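Long-range contacts in 3-oxoacyl-[acyl-carrier-protein] synthase, mitochondrial (Arabidopsis thaliana, PDB 2IX4), which catalyses the chain-elongating condensation of fatty acid synthesis in mitochondria, adding two carbons from malonyl-ACP to a growing acyl chain: residues 4-9 with 266-271; 112-117 with 167-172; 244-249 with 357-362. All blocks are in the same frame, centred on the assembly; numbering follows the deposited sequence. Where two conformers were deposited one is given.

Contacts 1 and 2 reach the same mixed sheet of the thiolase-like fold: strand 3-12 carries one half of contact 1, and strand 116-122 starts within contact 2. Their centres lie about 17 Å apart, with nearest atoms about 6 Å apart, without touching. Both are remote from the annotated sites, and contact 2 also meets the second subunit of the homodimer. Contact 3 is the one at the predicted active site. It holds H359, whose side chain is about 3 Å from that of C179, and L361, about 4 Å from bound hexanoic acid. Its centre is about 29 Å from that of contact 1 and about 32 Å from that of contact 2.

Contact 1: residues 4-9 with 266-271; sequences VVTGLG and RGAKIY
L8 and Y271 meet tip to tip: L8 CD1 sits over one face of the phenol ring, 3.8 Å from the Y271 centroid and 16° off the ring normal, a CH-pi contact. The backbone of V5 and T6 runs past the edge of the same ring. Beside it, Y271 N donates to V5 O at 2.8 Å, a nearly straight bond that fixes where the ring leaves the chain. With CG anti to its carbonyl carbon (chi1 -74°), Y271 then lays the ring beneath L8. Nearer the start of the strand, V4 CB packs on I270 CG2 at 3.6 Å, and T6 CG2 rests 3.5 Å from K269 O. One water ties the two backbones, donating to T6 O and to K269 O (2.9 Å). Further out, D102 accepts from Y271 OH and from L8 N and pairs with K269 NZ, while E258 of the adjacent strand takes T6 OG1 and a salt bridge from R266 NH2. Helix 364-378 packs on V5, L8 and Y271 through I373. G267 ends helix 260-265 in a Schellman motif, and the loop behind it leads into strand 272-281, which pairs antiparallel with strand 3-12. Apolar side chains thus pack around a backbone bond and a bridging water, with D102 and E258 holding the polar ends; the lysine charge and the two hydrogen bonds would probably favour the ionised form of D102.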
ATOM      1  N   VAL A   4       5.364 -18.667 -12.550  1.00 21.25           N
ATOM      2  CA  VAL A   4       5.639 -18.268 -13.929  1.00 21.28           C
ATOM      3  C   VAL A   4       4.704 -17.153 -14.404  1.00 21.20           C
ATOM      4  O   VAL A   4       3.660 -16.901 -13.798  1.00 21.32           O
ATOM      5  CB  VAL A   4       5.594 -19.469 -14.924  1.00 21.27           C
ATOM      6  CG1 VAL A   4       6.670 -20.493 -14.594  1.00 21.32           C
ATOM      7  CG2 VAL A   4       4.209 -20.111 -14.968  1.00 21.17           C
ATOM      8  N   VAL A   5       5.097 -16.493 -15.489  1.00 20.93           N
ATOM      9  CA  VAL A   5       4.329 -15.399 -16.064  1.00 20.55           C
ATOM     10  C   VAL A   5       3.632 -15.913 -17.317  1.00 20.39           C
ATOM     11  O   VAL A   5       4.288 -16.415 -18.232  1.00 20.35           O
ATOM     12  CB  VAL A   5       5.237 -14.200 -16.418  1.00 20.50           C
ATOM     13  CG1 VAL A   5       4.416 -13.056 -16.996  1.00 20.38           C
ATOM     14  CG2 VAL A   5       6.012 -13.731 -15.189  1.00 20.59           C
ATOM     15  N   THR A   6       2.305 -15.792 -17.351  1.00 20.14           N
ATOM     16  CA  THR A   6       1.508 -16.331 -18.453  1.00 19.86           C
ATOM     17  C   THR A   6       0.717 -15.270 -19.220  1.00 19.74           C
ATOM     18  O   THR A   6       0.099 -15.571 -20.239  1.00 19.54           O
ATOM     19  CB  THR A   6       0.540 -17.443 -17.969  1.00 19.91           C
ATOM     20  OG1 THR A   6      -0.231 -16.966 -16.859  1.00 19.90           O
ATOM     21  CG2 THR A   6       1.306 -18.685 -17.550  1.00 20.19           C
ATOM     22  N   GLY A   7       0.744 -14.030 -18.738  1.00 19.64           N
ATOM     23  CA  GLY A   7       0.034 -12.940 -19.399  1.00 19.41           C
ATOM     24  C   GLY A   7       0.666 -11.593 -19.125  1.00 19.49           C
ATOM     25  O   GLY A   7       1.095 -11.327 -18.005  1.00 19.20           O
ATOM     26  N   LEU A   8       0.725 -10.754 -20.157  1.00 19.65           N
ATOM     27  CA  LEU A   8       1.278  -9.404 -20.040  1.00 19.72           C
ATOM     28  C   LEU A   8       0.262  -8.365 -20.507  1.00 20.05           C
ATOM     29  O   LEU A   8      -0.450  -8.577 -21.494  1.00 19.75           O
ATOM     30  CB  LEU A   8       2.572  -9.270 -20.854  1.00 19.74           C
ATOM     31  CG  LEU A   8       3.754 -10.227 -20.633  1.00 19.29           C
ATOM     32  CD1 LEU A   8       4.839  -9.965 -21.661  1.00 18.97           C
ATOM     33  CD2 LEU A   8       4.329 -10.115 -19.235  1.00 18.97           C
ATOM     34  N   GLY A   9       0.196  -7.241 -19.794  1.00 20.05           N
ATOM     35  CA  GLY A   9      -0.724  -6.164 -20.150  1.00 20.35           C
ATOM     36  C   GLY A   9      -0.196  -4.824 -19.689  1.00 20.61           C
ATOM     37  O   GLY A   9       0.341  -4.714 -18.588  1.00 20.51           O
ATOM     38  N   ARG A 266      -3.055 -26.655 -17.868  1.00 25.64           N
ATOM     39  CA  ARG A 266      -4.024 -26.047 -18.781  1.00 25.46           C
ATOM     40  C   ARG A 266      -3.431 -25.672 -20.142  1.00 25.46           C
ATOM     41  O   ARG A 266      -4.132 -25.122 -20.999  1.00 25.58           O
ATOM     42  CB  ARG A 266      -4.705 -24.841 -18.123  1.00 25.32           C
ATOM     43  CG  ARG A 266      -3.792 -23.664 -17.826  1.00 24.78           C
ATOM     44  CD  ARG A 266      -4.552 -22.594 -17.064  1.00 23.38           C
ATOM     45  NE  ARG A 266      -3.846 -21.317 -17.043  1.00 22.65           N
ATOM     46  CZ  ARG A 266      -4.010 -20.350 -17.941  1.00 22.44           C
ATOM     47  NH1 ARG A 266      -4.857 -20.506 -18.954  1.00 21.44           N
ATOM     48  NH2 ARG A 266      -3.321 -19.223 -17.826  1.00 22.40           N
ATOM     49  N   GLY A 267      -2.148 -25.970 -20.335  1.00 25.33           N
ATOM     50  CA  GLY A 267      -1.464 -25.722 -21.604  1.00 25.32           C
ATOM     51  C   GLY A 267      -1.240 -24.252 -21.907  1.00 25.39           C
ATOM     52  O   GLY A 267      -1.323 -23.831 -23.061  1.00 25.27           O
ATOM     53  N   ALA A 268      -0.955 -23.470 -20.869  1.00 25.37           N
ATOM     54  CA  ALA A 268      -0.728 -22.040 -21.025  1.00 25.55           C
ATOM     55  C   ALA A 268       0.688 -21.779 -21.519  1.00 25.75           C
ATOM     56  O   ALA A 268       1.622 -22.498 -21.158  1.00 25.79           O
ATOM     57  CB  ALA A 268      -0.973 -21.320 -19.709  1.00 25.49           C
ATOM     58  N   LYS A 269       0.847 -20.755 -22.352  1.00 25.91           N
ATOM     59  CA  LYS A 269       2.178 -20.360 -22.783  1.00 26.03           C
ATOM     60  C   LYS A 269       2.850 -19.582 -21.660  1.00 25.64           C
ATOM     61  O   LYS A 269       2.212 -18.787 -20.971  1.00 25.70           O
ATOM     62  CB  LYS A 269       2.157 -19.592 -24.115  1.00 26.45           C
ATOM     63  CG  LYS A 269       1.321 -18.317 -24.156  1.00 27.76           C
ATOM     64  CD  LYS A 269       2.191 -17.066 -24.058  1.00 29.93           C
ATOM     65  CE  LYS A 269       1.603 -15.911 -24.865  1.00 30.41           C
ATOM     66  NZ  LYS A 269       0.191 -15.616 -24.501  1.00 30.99           N
ATOM     67  N   ILE A 270       4.133 -19.847 -21.467  1.00 25.33           N
ATOM     68  CA  ILE A 270       4.871 -19.282 -20.352  1.00 24.97           C
ATOM     69  C   ILE A 270       5.972 -18.368 -20.876  1.00 24.86           C
ATOM     70  O   ILE A 270       6.803 -18.784 -21.687  1.00 24.90           O
ATOM     71  CB  ILE A 270       5.451 -20.401 -19.454  1.00 24.99           C
ATOM     72  CG1 ILE A 270       4.313 -21.197 -18.802  1.00 24.92           C
ATOM     73  CG2 ILE A 270       6.375 -19.818 -18.397  1.00 25.00           C
ATOM     74  CD1 ILE A 270       4.714 -22.568 -18.295  1.00 25.56           C
ATOM     75  N   TYR A 271       5.963 -17.121 -20.415  1.00 24.48           N
ATOM     76  CA  TYR A 271       6.972 -16.145 -20.808  1.00 24.22           C
ATOM     77  C   TYR A 271       8.299 -16.407 -20.103  1.00 24.12           C
ATOM     78  O   TYR A 271       9.347 -16.477 -20.746  1.00 24.09           O
ATOM     79  CB  TYR A 271       6.495 -14.720 -20.503  1.00 24.10           C
ATOM     80  CG  TYR A 271       5.426 -14.194 -21.439  1.00 24.17           C
ATOM     81  CD1 TYR A 271       4.080 -14.244 -21.083  1.00 23.81           C
ATOM     82  CD2 TYR A 271       5.762 -13.636 -22.675  1.00 23.89           C
ATOM     83  CE1 TYR A 271       3.093 -13.757 -21.933  1.00 23.66           C
ATOM     84  CE2 TYR A 271       4.780 -13.147 -23.533  1.00 23.67           C
ATOM     85  CZ  TYR A 271       3.449 -13.211 -23.153  1.00 23.86           C
ATOM     86  OH  TYR A 271       2.468 -12.731 -23.991  1.00 23.56           O
TER
HETATM   87  O   HOH W   1      -0.440 -17.784 -21.384  1.00 36.85           O

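Contact 2: residues 112-117 with 167-172; sequences EKERTG and GFQGPN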
ATOM      1  N   GLU A 112     -11.901 -21.991  -9.545  0.50 21.72           N
ATOM      2  CA  GLU A 112     -10.768 -21.298 -10.159  0.50 21.57           C
ATOM      3  C   GLU A 112     -10.758 -19.816  -9.781  0.50 21.32           C
ATOM      4  O   GLU A 112      -9.698 -19.245  -9.515  0.50 21.30           O
ATOM      5  CB  GLU A 112     -10.801 -21.458 -11.688  0.50 21.70           C
ATOM      6  CG  GLU A 112     -10.768 -22.908 -12.184  0.50 22.25           C
ATOM      7  CD  GLU A 112     -10.881 -23.035 -13.702  0.50 23.35           C
ATOM      8  OE1 GLU A 112     -10.236 -23.944 -14.268  0.50 24.08           O
ATOM      9  OE2 GLU A 112     -11.617 -22.244 -14.334  0.50 23.51           O
ATOM     10  N   LYS A 113     -11.945 -19.212  -9.759  1.00 21.03           N
ATOM     11  CA  LYS A 113     -12.132 -17.801  -9.378  1.00 20.67           C
ATOM     12  C   LYS A 113     -11.650 -17.539  -7.952  1.00 20.28           C
ATOM     13  O   LYS A 113     -11.005 -16.527  -7.678  1.00 20.10           O
ATOM     14  CB  LYS A 113     -13.609 -17.420  -9.473  1.00 20.57           C
ATOM     15  CG  LYS A 113     -14.132 -17.147 -10.873  1.00 20.72           C
ATOM     16  CD  LYS A 113     -15.587 -16.707 -10.787  1.00 21.34           C
ATOM     17  CE  LYS A 113     -16.126 -16.234 -12.120  1.00 22.19           C
ATOM     18  NZ  LYS A 113     -17.502 -15.680 -11.970  1.00 22.82           N
ATOM     19  N   GLU A 114     -11.976 -18.467  -7.055  1.00 20.07           N
ATOM     20  CA  GLU A 114     -11.567 -18.396  -5.652  1.00 19.89           C
ATOM     21  C   GLU A 114     -10.063 -18.583  -5.469  1.00 19.71           C
ATOM     22  O   GLU A 114      -9.498 -18.145  -4.462  1.00 19.91           O
ATOM     23  CB  GLU A 114     -12.322 -19.442  -4.827  1.00 19.93           C
ATOM     24  CG  GLU A 114     -13.781 -19.100  -4.564  1.00 20.01           C
ATOM     25  CD  GLU A 114     -14.547 -20.238  -3.905  1.00 21.09           C
ATOM     26  OE1 GLU A 114     -13.912 -21.163  -3.350  1.00 21.44           O
ATOM     27  OE2 GLU A 114     -15.793 -20.206  -3.944  1.00 21.45           O
ATOM     28  N   ARG A 115      -9.422 -19.229  -6.440  1.00 19.45           N
ATOM     29  CA  ARG A 115      -7.970 -19.441  -6.405  1.00 19.41           C
ATOM     30  C   ARG A 115      -7.183 -18.365  -7.161  1.00 19.27           C
ATOM     31  O   ARG A 115      -5.958 -18.447  -7.271  1.00 19.41           O
ATOM     32  CB  ARG A 115      -7.609 -20.846  -6.912  1.00 19.43           C
ATOM     33  CG  ARG A 115      -7.985 -21.980  -5.953  1.00 19.79           C
ATOM     34  CD  ARG A 115      -7.287 -21.836  -4.593  1.00 21.23           C
ATOM     35  NE  ARG A 115      -5.861 -22.150  -4.655  1.00 22.05           N
ATOM     36  CZ  ARG A 115      -4.992 -21.935  -3.669  1.00 22.57           C
ATOM     37  NH1 ARG A 115      -5.391 -21.388  -2.529  1.00 23.11           N
ATOM     38  NH2 ARG A 115      -3.717 -22.264  -3.823  1.00 23.04           N
ATOM     39  N   THR A 116      -7.895 -17.357  -7.665  1.00 19.01           N
ATOM     40  CA  THR A 116      -7.284 -16.226  -8.368  1.00 18.75           C
ATOM     41  C   THR A 116      -7.397 -14.947  -7.544  1.00 18.90           C
ATOM     42  O   THR A 116      -8.493 -14.537  -7.170  1.00 18.92           O
ATOM     43  CB  THR A 116      -7.943 -15.996  -9.745  1.00 18.71           C
ATOM     44  OG1 THR A 116      -7.956 -17.227 -10.480  1.00 18.20           O
ATOM     45  CG2 THR A 116      -7.186 -14.927 -10.546  1.00 17.95           C
ATOM     46  N   GLY A 117      -6.261 -14.314  -7.272  1.00 19.24           N
ATOM     47  CA  GLY A 117      -6.243 -13.050  -6.545  1.00 19.38           C
ATOM     48  C   GLY A 117      -5.738 -11.880  -7.372  1.00 19.70           C
ATOM     49  O   GLY A 117      -5.393 -12.027  -8.552  1.00 19.84           O
ATOM     50  N   GLY A 167     -14.609 -11.545 -10.903  1.00 20.20           N
ATOM     51  CA  GLY A 167     -15.083 -12.425  -9.840  1.00 19.82           C
ATOM     52  C   GLY A 167     -13.945 -13.126  -9.123  1.00 19.60           C
ATOM     53  O   GLY A 167     -14.107 -14.247  -8.646  1.00 19.53           O
ATOM     54  N   PHE A 168     -12.797 -12.460  -9.047  1.00 19.38           N
ATOM     55  CA  PHE A 168     -11.606 -13.048  -8.440  1.00 19.42           C
ATOM     56  C   PHE A 168     -11.656 -12.931  -6.921  1.00 19.49           C
ATOM     57  O   PHE A 168     -11.659 -11.821  -6.376  1.00 19.64           O
ATOM     58  CB  PHE A 168     -10.327 -12.411  -9.008  1.00 19.41           C
ATOM     59  CG  PHE A 168     -10.073 -12.725 -10.466  1.00 18.85           C
ATOM     60  CD1 PHE A 168      -9.278 -11.884 -11.236  1.00 18.97           C
ATOM     61  CD2 PHE A 168     -10.630 -13.856 -11.069  1.00 18.92           C
ATOM     62  CE1 PHE A 168      -9.028 -12.163 -12.582  1.00 18.54           C
ATOM     63  CE2 PHE A 168     -10.392 -14.143 -12.415  1.00 19.02           C
ATOM     64  CZ  PHE A 168      -9.588 -13.294 -13.173  1.00 18.49           C
ATOM     65  N   GLN A 169     -11.689 -14.079  -6.245  1.00 19.46           N
ATOM     66  CA  GLN A 169     -11.927 -14.130  -4.800  1.00 19.44           C
ATOM     67  C   GLN A 169     -10.736 -14.654  -3.993  1.00 19.64           C
ATOM     68  O   GLN A 169     -10.870 -14.974  -2.807  1.00 19.65           O
ATOM     69  CB  GLN A 169     -13.192 -14.937  -4.496  1.00 19.43           C
ATOM     70  CG  GLN A 169     -14.454 -14.344  -5.108  1.00 19.15           C
ATOM     71  CD  GLN A 169     -15.569 -15.359  -5.243  1.00 19.88           C
ATOM     72  OE1 GLN A 169     -16.159 -15.781  -4.252  1.00 20.25           O
ATOM     73  NE2 GLN A 169     -15.871 -15.748  -6.476  1.00 19.78           N
ATOM     74  N   GLY A 170      -9.576 -14.735  -4.640  1.00 19.71           N
ATOM     75  CA  GLY A 170      -8.321 -14.996  -3.944  1.00 19.96           C
ATOM     76  C   GLY A 170      -7.874 -13.738  -3.225  1.00 20.25           C
ATOM     77  O   GLY A 170      -8.644 -12.778  -3.126  1.00 20.26           O
ATOM     78  N   PRO A 171      -6.626 -13.721  -2.721  1.00 20.49           N
ATOM     79  CA  PRO A 171      -6.119 -12.536  -2.021  1.00 20.67           C
ATOM     80  C   PRO A 171      -6.361 -11.238  -2.802  1.00 21.03           C
ATOM     81  O   PRO A 171      -6.005 -11.143  -3.979  1.00 20.94           O
ATOM     82  CB  PRO A 171      -4.620 -12.819  -1.893  1.00 20.61           C
ATOM     83  CG  PRO A 171      -4.516 -14.299  -1.885  1.00 20.28           C
ATOM     84  CD  PRO A 171      -5.625 -14.803  -2.774  1.00 20.38           C
ATOM     85  N   ASN A 172      -6.994 -10.272  -2.139  1.00 21.40           N
ATOM     86  CA  ASN A 172      -7.241  -8.940  -2.683  1.00 21.64           C
ATOM     87  C   ASN A 172      -6.290  -8.000  -1.949  1.00 21.69           C
ATOM     88  O   ASN A 172      -6.502  -7.681  -0.778  1.00 21.85           O
ATOM     89  CB  ASN A 172      -8.713  -8.554  -2.462  1.00 21.92           C
ATOM     90  CG  ASN A 172      -9.075  -7.174  -3.015  1.00 22.67           C
ATOM     91  OD1 ASN A 172      -8.218  -6.320  -3.232  1.00 23.91           O
ATOM     92  ND2 ASN A 172     -10.368  -6.952  -3.222  1.00 23.39           N
TER
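Q169 N donates to K113 O at 2.9 Å, nearly straight (172°), and G170 N, the next amide of the 167-172 loop, to T116 O at 2.8 Å, more bent. K113 O is gripped twice, since T116 N also donates to it, from the face of the carbonyl opposite to Q169 N. The side chain of Q169 turns back on its own loop, NE2 giving a hydrogen to G167 O at 3.2 Å and another to E110. T116 OG1 donates to E112 O and accepts a hydrogen bond from W105 NE1. With CG2 anti to the backbone N, T116 sets this methyl over the middle of the F168 ring, 3.5 Å from its centroid, a CH-pi contact. At G117 and G170 the chains close to 3.9 Å between CA atoms, where a CB on G170 would clash with T116 C. K294 of the second subunit forms a salt bridge with E114 and a hydrogen bond with Q169 OE1. The contact joins the turn between helix 110-114 and strand 116-122 to the loop leading from helix 157-166 into strand 172-173, parallel partner of strand 116-122.

Contact 3: residues 244-249 with 357-362; sequences DGFVIG and TGHLLG
H359 reaches from its backbone over the ring of F246. Its CB starts the contact, 3.4 Å from F246 CD1. CG lies anti to the backbone N (chi1 -163°), which swings the imidazole across the phenyl, and CD2 comes to rest over the centre of one F246 face, 3.7 Å from F246 CG. The pair is edge-to-face, with the imidazole edge toward the phenyl face, centroids 4.7 Å apart and planes at 67°. At its tip the H359 side chain stands among C179, about 3 Å away between side chains, and H320, about 4 Å away; the three form the predicted Cys-His-His catalytic triad, as in related ketoacyl synthases. L361 CD2 lies over one face of the imidazole and also touches F246 CE1 at 3.9 Å, so this methyl bridges both rings. I248 CG2 meets the other methyl, L361 CD1, and F218 packs on both residues. An alanine in place of F246 would probably open a gap under the H359 edge and leave the imidazole freer to turn. A single beta bridge between I248 and H359 pins the backbones: H359 N donates to V247 O at 2.7 Å, nearly straight, and G249 N returns a bond to H359 O at 2.8 Å. A CB on G249 would run into L360 CD2 and T357 O. L361 and G362 line the hexanoic acid pocket. An aromatic face and a leucine methyl therefore help to hold the orientation of a predicted catalytic histidine, and that leucine couples it to the wall of the acyl pocket.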
ATOM      1  N   ASP A 244      18.931  16.229 -15.119  1.00 20.32           N
ATOM      2  CA  ASP A 244      18.585  17.226 -14.097  1.00 20.29           C
ATOM      3  C   ASP A 244      17.285  16.923 -13.328  1.00 20.17           C
ATOM      4  O   ASP A 244      16.640  17.831 -12.801  1.00 20.08           O
ATOM      5  CB  ASP A 244      18.559  18.639 -14.707  1.00 20.25           C
ATOM      6  CG  ASP A 244      17.313  18.906 -15.550  1.00 20.71           C
ATOM      7  OD1 ASP A 244      16.856  18.002 -16.287  1.00 20.58           O
ATOM      8  OD2 ASP A 244      16.790  20.039 -15.472  1.00 20.97           O
ATOM      9  N   GLY A 245      16.922  15.644 -13.259  1.00 19.74           N
ATOM     10  CA  GLY A 245      15.721  15.212 -12.547  1.00 19.67           C
ATOM     11  C   GLY A 245      14.842  14.377 -13.458  1.00 19.52           C
ATOM     12  O   GLY A 245      15.018  14.397 -14.676  1.00 19.40           O
ATOM     13  N   PHE A 246      13.898  13.639 -12.882  1.00 19.61           N
ATOM     14  CA  PHE A 246      13.037  12.789 -13.704  1.00 19.75           C
ATOM     15  C   PHE A 246      11.854  13.537 -14.329  1.00 19.63           C
ATOM     16  O   PHE A 246      11.557  14.677 -13.972  1.00 19.58           O
ATOM     17  CB  PHE A 246      12.606  11.496 -12.978  1.00 19.66           C
ATOM     18  CG  PHE A 246      11.677  11.701 -11.812  1.00 20.50           C
ATOM     19  CD1 PHE A 246      10.298  11.794 -12.005  1.00 20.57           C
ATOM     20  CD2 PHE A 246      12.174  11.744 -10.512  1.00 20.70           C
ATOM     21  CE1 PHE A 246       9.430  11.954 -10.925  1.00 21.60           C
ATOM     22  CE2 PHE A 246      11.317  11.905  -9.427  1.00 21.33           C
ATOM     23  CZ  PHE A 246       9.941  12.011  -9.633  1.00 21.24           C
ATOM     24  N   VAL A 247      11.209  12.878 -15.283  1.00 19.63           N
ATOM     25  CA  VAL A 247      10.036  13.409 -15.949  1.00 19.66           C
ATOM     26  C   VAL A 247       8.883  12.506 -15.545  1.00 19.76           C
ATOM     27  O   VAL A 247       8.950  11.299 -15.759  1.00 19.77           O
ATOM     28  CB  VAL A 247      10.217  13.401 -17.486  1.00 19.69           C
ATOM     29  CG1 VAL A 247       8.953  13.871 -18.184  1.00 19.51           C
ATOM     30  CG2 VAL A 247      11.405  14.274 -17.891  1.00 19.31           C
ATOM     31  N   ILE A 248       7.850  13.093 -14.937  1.00 19.96           N
ATOM     32  CA  ILE A 248       6.689  12.339 -14.467  1.00 20.25           C
ATOM     33  C   ILE A 248       5.979  11.704 -15.656  1.00 20.09           C
ATOM     34  O   ILE A 248       5.741  12.360 -16.668  1.00 20.10           O
ATOM     35  CB  ILE A 248       5.687  13.218 -13.655  1.00 20.32           C
ATOM     36  CG1 ILE A 248       6.345  13.781 -12.396  1.00 21.19           C
ATOM     37  CG2 ILE A 248       4.462  12.412 -13.229  1.00 20.76           C
ATOM     38  CD1 ILE A 248       5.444  14.696 -11.579  1.00 22.46           C
ATOM     39  N   GLY A 249       5.677  10.418 -15.531  1.00 20.16           N
ATOM     40  CA  GLY A 249       4.900   9.698 -16.533  1.00 20.27           C
ATOM     41  C   GLY A 249       3.680   9.070 -15.890  1.00 20.48           C
ATOM     42  O   GLY A 249       3.489   9.176 -14.683  1.00 20.59           O
ATOM     43  N   THR A 357       9.777   6.200 -21.496  1.00 21.76           N
ATOM     44  CA  THR A 357       8.482   6.165 -20.817  1.00 21.73           C
ATOM     45  C   THR A 357       8.302   7.298 -19.814  1.00 21.83           C
ATOM     46  O   THR A 357       7.178   7.618 -19.434  1.00 21.83           O
ATOM     47  CB  THR A 357       8.282   4.844 -20.045  1.00 21.74           C
ATOM     48  OG1 THR A 357       9.317   4.705 -19.061  1.00 21.75           O
ATOM     49  CG2 THR A 357       8.293   3.646 -20.985  1.00 21.67           C
ATOM     50  N   GLY A 358       9.410   7.895 -19.379  1.00 21.92           N
ATOM     51  CA  GLY A 358       9.388   8.768 -18.211  1.00 21.86           C
ATOM     52  C   GLY A 358       9.308   7.924 -16.948  1.00 22.10           C
ATOM     53  O   GLY A 358       9.358   6.687 -17.006  1.00 21.96           O
ATOM     54  N   HIS A 359       9.182   8.586 -15.802  1.00 22.13           N
ATOM     55  CA  HIS A 359       9.032   7.891 -14.529  1.00 22.40           C
ATOM     56  C   HIS A 359       7.555   7.612 -14.245  1.00 22.61           C
ATOM     57  O   HIS A 359       6.804   8.520 -13.871  1.00 22.71           O
ATOM     58  CB  HIS A 359       9.651   8.714 -13.394  1.00 22.28           C
ATOM     59  CG  HIS A 359       9.902   7.932 -12.142  1.00 22.20           C
ATOM     60  ND1 HIS A 359       9.274   6.735 -11.869  1.00 22.19           N
ATOM     61  CD2 HIS A 359      10.692   8.193 -11.074  1.00 21.94           C
ATOM     62  CE1 HIS A 359       9.685   6.281 -10.699  1.00 22.38           C
ATOM     63  NE2 HIS A 359      10.544   7.148 -10.195  1.00 21.86           N
ATOM     64  N   LEU A 360       7.143   6.357 -14.419  1.00 22.94           N
ATOM     65  CA  LEU A 360       5.740   5.971 -14.225  1.00 23.16           C
ATOM     66  C   LEU A 360       5.363   5.785 -12.753  1.00 23.28           C
ATOM     67  O   LEU A 360       4.267   5.312 -12.442  1.00 23.24           O
ATOM     68  CB  LEU A 360       5.377   4.718 -15.035  1.00 23.36           C
ATOM     69  CG  LEU A 360       5.467   4.707 -16.567  1.00 24.17           C
ATOM     70  CD1 LEU A 360       4.469   3.705 -17.128  1.00 24.45           C
ATOM     71  CD2 LEU A 360       5.235   6.069 -17.196  1.00 24.23           C
ATOM     72  N   LEU A 361       6.284   6.154 -11.862  1.00 23.31           N
ATOM     73  CA  LEU A 361       6.054   6.188 -10.417  1.00 23.38           C
ATOM     74  C   LEU A 361       5.607   4.827  -9.862  1.00 23.57           C
ATOM     75  O   LEU A 361       6.381   3.873  -9.886  1.00 23.82           O
ATOM     76  CB  LEU A 361       5.095   7.336 -10.041  1.00 23.33           C
ATOM     77  CG  LEU A 361       5.485   8.772 -10.455  1.00 23.17           C
ATOM     78  CD1 LEU A 361       4.403   9.775 -10.061  1.00 22.99           C
ATOM     79  CD2 LEU A 361       6.829   9.201  -9.874  1.00 23.50           C
ATOM     80  N   GLY A 362       4.370   4.735  -9.376  1.00 23.68           N
ATOM     81  CA  GLY A 362       3.826   3.473  -8.855  1.00 23.91           C
ATOM     82  C   GLY A 362       3.723   2.357  -9.879  1.00 23.93           C
ATOM     83  O   GLY A 362       3.689   1.178  -9.517  1.00 24.33           O
TER